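Local coordinates for protein alpha-fucosidase (Bifidobacterium bifidum, PDB 2EAB) that probably cleaves alpha-1,2-linked L-fucose from glycans, as a calcium-binding glycoside hydrolase of family 95, at residues Q392-L397 and V423-N428. Sequence-based numbering, arbitrary orientation.
Sequences QLPSNL and VNLQMN. With CA (calcium ion), chain C.
The side-chain amide of Asn428 reaches across to the backbone of Ser395 and Asn396, and its ND2 donates a hydrogen bond to Asn396 O at 3.0 Å. This oxygen lies 9° out of the Asn428 amide plane, whereas ND2 stands above the carbonyl plane of Asn396, 52° out of it. The same nitrogen makes two weaker, bent bonds, to Ser395 OG at 3.1 Å and to Ser395 O at 3.3 Å, so three oxygens of the loop grip one amide group. With chi1 at 49°, Ser395 OG lies between its own backbone N and carbonyl carbon, facing ND2 and CB of Asn428. A water 2.7 Å from Ser395 OG donates to Asn428 O and forms a second bridge between the segments. An alanine in place of Asn428 would probably leave Ser395 OG, Ser395 O and Asn396 O without this shared donor and weaken the tie between loop and helix. Both segments belong to the family 95 catalytic domain, where the irregular loop 392-397 carries a calcium ligand at Leu393 and packs against the short helix 424-428, with Val423 at its N-cap position. Leu393 O binds the calcium ion at 2.7 Å, together with Glu77 and Ser386. Next to the polar cluster, Leu425 CD1 presses against Ser395 O at 3.3 Å and more loosely against Pro394 CB. Farther along, Leu397 and Asn424 cross obliquely, CD2 of the leucine resting 3.6 Å from Asn424 CB. Helix 767-780 packs on Asn428 through Asp767 and Phe770, while Phe419 of strand 419-420 touches Pro394 and Asn396.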
ATOM      1  N   GLN A 392      11.543   4.379  -8.047  1.00  6.61           N
ATOM      2  CA  GLN A 392      11.063   4.194  -9.407  1.00  6.59           C
ATOM      3  C   GLN A 392       9.717   3.486  -9.465  1.00  6.37           C
ATOM      4  O   GLN A 392       8.973   3.671 -10.422  1.00  6.94           O
ATOM      5  CB  GLN A 392      12.095   3.451 -10.249  1.00  6.57           C
ATOM      6  CG  GLN A 392      13.395   4.214 -10.404  1.00  7.55           C
ATOM      7  CD  GLN A 392      14.228   3.690 -11.539  1.00  7.06           C
ATOM      8  OE1 GLN A 392      13.919   3.925 -12.702  1.00  8.47           O
ATOM      9  NE2 GLN A 392      15.290   2.967 -11.210  1.00  7.28           N
ATOM     10  N   LEU A 393       9.414   2.682  -8.447  1.00  6.23           N
ATOM     11  CA  LEU A 393       8.185   1.901  -8.394  1.00  6.01           C
ATOM     12  C   LEU A 393       7.548   2.020  -7.015  1.00  6.04           C
ATOM     13  O   LEU A 393       8.251   2.217  -6.025  1.00  5.92           O
ATOM     14  CB  LEU A 393       8.470   0.430  -8.727  1.00  6.01           C
ATOM     15  CG  LEU A 393       8.861   0.171 -10.189  1.00  6.19           C
ATOM     16  CD1 LEU A 393       9.441  -1.220 -10.371  1.00  7.36           C
ATOM     17  CD2 LEU A 393       7.695   0.403 -11.141  1.00  7.10           C
ATOM     18  N   PRO A 394       6.211   1.888  -6.943  1.00  6.16           N
ATOM     19  CA  PRO A 394       5.568   1.906  -5.638  1.00  6.15           C
ATOM     20  C   PRO A 394       5.891   0.610  -4.908  1.00  5.68           C
ATOM     21  O   PRO A 394       6.496  -0.312  -5.490  1.00  5.67           O
ATOM     22  CB  PRO A 394       4.077   1.986  -5.984  1.00  6.94           C
ATOM     23  CG  PRO A 394       3.962   1.423  -7.344  1.00  7.03           C
ATOM     24  CD  PRO A 394       5.251   1.689  -8.044  1.00  6.25           C
ATOM     25  N   SER A 395       5.493   0.531  -3.645  1.00  5.72           N
ATOM     26  CA  SER A 395       5.593  -0.721  -2.916  1.00  5.86           C
ATOM     27  C   SER A 395       4.793  -1.813  -3.633  1.00  5.70           C
ATOM     28  O   SER A 395       3.688  -1.568  -4.118  1.00  6.16           O
ATOM     29  CB  SER A 395       5.078  -0.532  -1.494  1.00  6.59           C
ATOM     30  OG  SER A 395       3.816   0.105  -1.517  1.00  7.19           O
ATOM     31  N   ASN A 396       5.371  -3.009  -3.719  1.00  5.69           N
ATOM     32  CA  ASN A 396       4.682  -4.161  -4.303  1.00  5.47           C
ATOM     33  C   ASN A 396       4.047  -5.016  -3.191  1.00  5.42           C
ATOM     34  O   ASN A 396       3.911  -4.549  -2.054  1.00  5.69           O
ATOM     35  CB  ASN A 396       5.608  -4.955  -5.259  1.00  5.56           C
ATOM     36  CG  ASN A 396       6.835  -5.536  -4.571  1.00  5.82           C
ATOM     37  OD1 ASN A 396       6.744  -6.122  -3.495  1.00  5.76           O
ATOM     38  ND2 ASN A 396       7.991  -5.416  -5.229  1.00  6.38           N
ATOM     39  N   LEU A 397       3.628  -6.240  -3.503  1.00  5.12           N
ATOM     40  CA  LEU A 397       2.979  -7.090  -2.499  1.00  5.38           C
ATOM     41  C   LEU A 397       3.855  -7.348  -1.274  1.00  5.41           C
ATOM     42  O   LEU A 397       3.340  -7.744  -0.224  1.00  5.86           O
ATOM     43  CB  LEU A 397       2.565  -8.441  -3.094  1.00  5.45           C
ATOM     44  CG  LEU A 397       1.317  -8.509  -3.968  1.00  5.49           C
ATOM     45  CD1 LEU A 397       1.158  -9.917  -4.496  1.00  5.81           C
ATOM     46  CD2 LEU A 397       0.075  -8.092  -3.189  1.00  6.22           C
ATOM     47  N   VAL A 423      -7.196  -4.455  -4.513  1.00  6.05           N
ATOM     48  CA  VAL A 423      -7.289  -4.192  -3.062  1.00  6.20           C
ATOM     49  C   VAL A 423      -5.897  -4.007  -2.460  1.00  5.97           C
ATOM     50  O   VAL A 423      -5.720  -3.193  -1.554  1.00  5.75           O
ATOM     51  CB  VAL A 423      -8.115  -5.229  -2.226  1.00  6.48           C
ATOM     52  CG1 VAL A 423      -7.428  -6.595  -2.157  1.00  7.05           C
ATOM     53  CG2 VAL A 423      -8.381  -4.695  -0.811  1.00  7.12           C
ATOM     54  N   ASN A 424      -4.920  -4.760  -2.956  1.00  5.57           N
ATOM     55  CA  ASN A 424      -3.638  -4.855  -2.263  1.00  5.61           C
ATOM     56  C   ASN A 424      -2.792  -3.601  -2.412  1.00  5.43           C
ATOM     57  O   ASN A 424      -2.349  -3.027  -1.418  1.00  5.37           O
ATOM     58  CB  ASN A 424      -2.850  -6.078  -2.725  1.00  6.11           C
ATOM     59  CG  ASN A 424      -3.643  -7.362  -2.610  1.00  6.29           C
ATOM     60  OD1 ASN A 424      -3.605  -8.050  -1.580  1.00  9.35           O
ATOM     61  ND2 ASN A 424      -4.388  -7.680  -3.643  1.00  6.03           N
ATOM     62  N   LEU A 425      -2.588  -3.167  -3.650  1.00  5.54           N
ATOM     63  CA  LEU A 425      -1.835  -1.942  -3.892  1.00  5.70           C
ATOM     64  C   LEU A 425      -2.545  -0.736  -3.274  1.00  5.62           C
ATOM     65  O   LEU A 425      -1.900   0.168  -2.733  1.00  5.79           O
ATOM     66  CB  LEU A 425      -1.593  -1.740  -5.390  1.00  5.59           C
ATOM     67  CG  LEU A 425      -0.688  -0.565  -5.769  1.00  5.83           C
ATOM     68  CD1 LEU A 425       0.710  -0.715  -5.175  1.00  6.55           C
ATOM     69  CD2 LEU A 425      -0.626  -0.392  -7.276  1.00  6.21           C
ATOM     70  N   GLN A 426      -3.874  -0.737  -3.351  1.00  5.51           N
ATOM     71  CA  GLN A 426      -4.680   0.286  -2.694  1.00  5.42           C
ATOM     72  C   GLN A 426      -4.356   0.340  -1.203  1.00  5.71           C
ATOM     73  O   GLN A 426      -4.114   1.417  -0.651  1.00  5.62           O
ATOM     74  CB  GLN A 426      -6.171   0.007  -2.893  1.00  5.93           C
ATOM     75  CG  GLN A 426      -6.700   0.290  -4.300  1.00  5.58           C
ATOM     76  CD  GLN A 426      -6.467  -0.827  -5.312  1.00  5.06           C
ATOM     77  OE1 GLN A 426      -5.923  -1.895  -4.994  1.00  5.75           O
ATOM     78  NE2 GLN A 426      -6.896  -0.582  -6.546  1.00  5.62           N
ATOM     79  N   MET A 427      -4.355  -0.824  -0.554  1.00  5.55           N
ATOM     80  CA  MET A 427      -4.083  -0.915   0.878  1.00  5.58           C
ATOM     81  C   MET A 427      -2.692  -0.394   1.244  1.00  5.64           C
ATOM     82  O   MET A 427      -2.525   0.266   2.274  1.00  5.85           O
ATOM     83  CB  MET A 427      -4.274  -2.348   1.368  1.00  5.64           C
ATOM     84  CG  MET A 427      -4.264  -2.467   2.879  1.00  5.94           C
ATOM     85  SD  MET A 427      -4.702  -4.091   3.497  1.00  6.20           S
ATOM     86  CE  MET A 427      -6.313  -4.334   2.733  1.00  8.62           C
ATOM     87  N   ASN A 428      -1.707  -0.675   0.392  1.00  5.57           N
ATOM     88  CA  ASN A 428      -0.354  -0.160   0.597  1.00  5.90           C
ATOM     89  C   ASN A 428      -0.338   1.357   0.732  1.00  5.97           C
ATOM     90  O   ASN A 428       0.550   1.911   1.382  1.00  6.92           O
ATOM     91  CB  ASN A 428       0.561  -0.536  -0.570  1.00  6.01           C
ATOM     92  CG  ASN A 428       0.971  -1.998  -0.572  1.00  5.24           C
ATOM     93  OD1 ASN A 428       0.421  -2.826   0.151  1.00  5.67           O
ATOM     94  ND2 ASN A 428       1.933  -2.321  -1.427  1.00  6.54           N
TER
HETATM   95 CA    CA C 899       9.852   0.883  -4.325  1.00  8.30          CA
HETATM   96  O   HOH W   1       3.439   1.684   0.685  1.00  9.79           O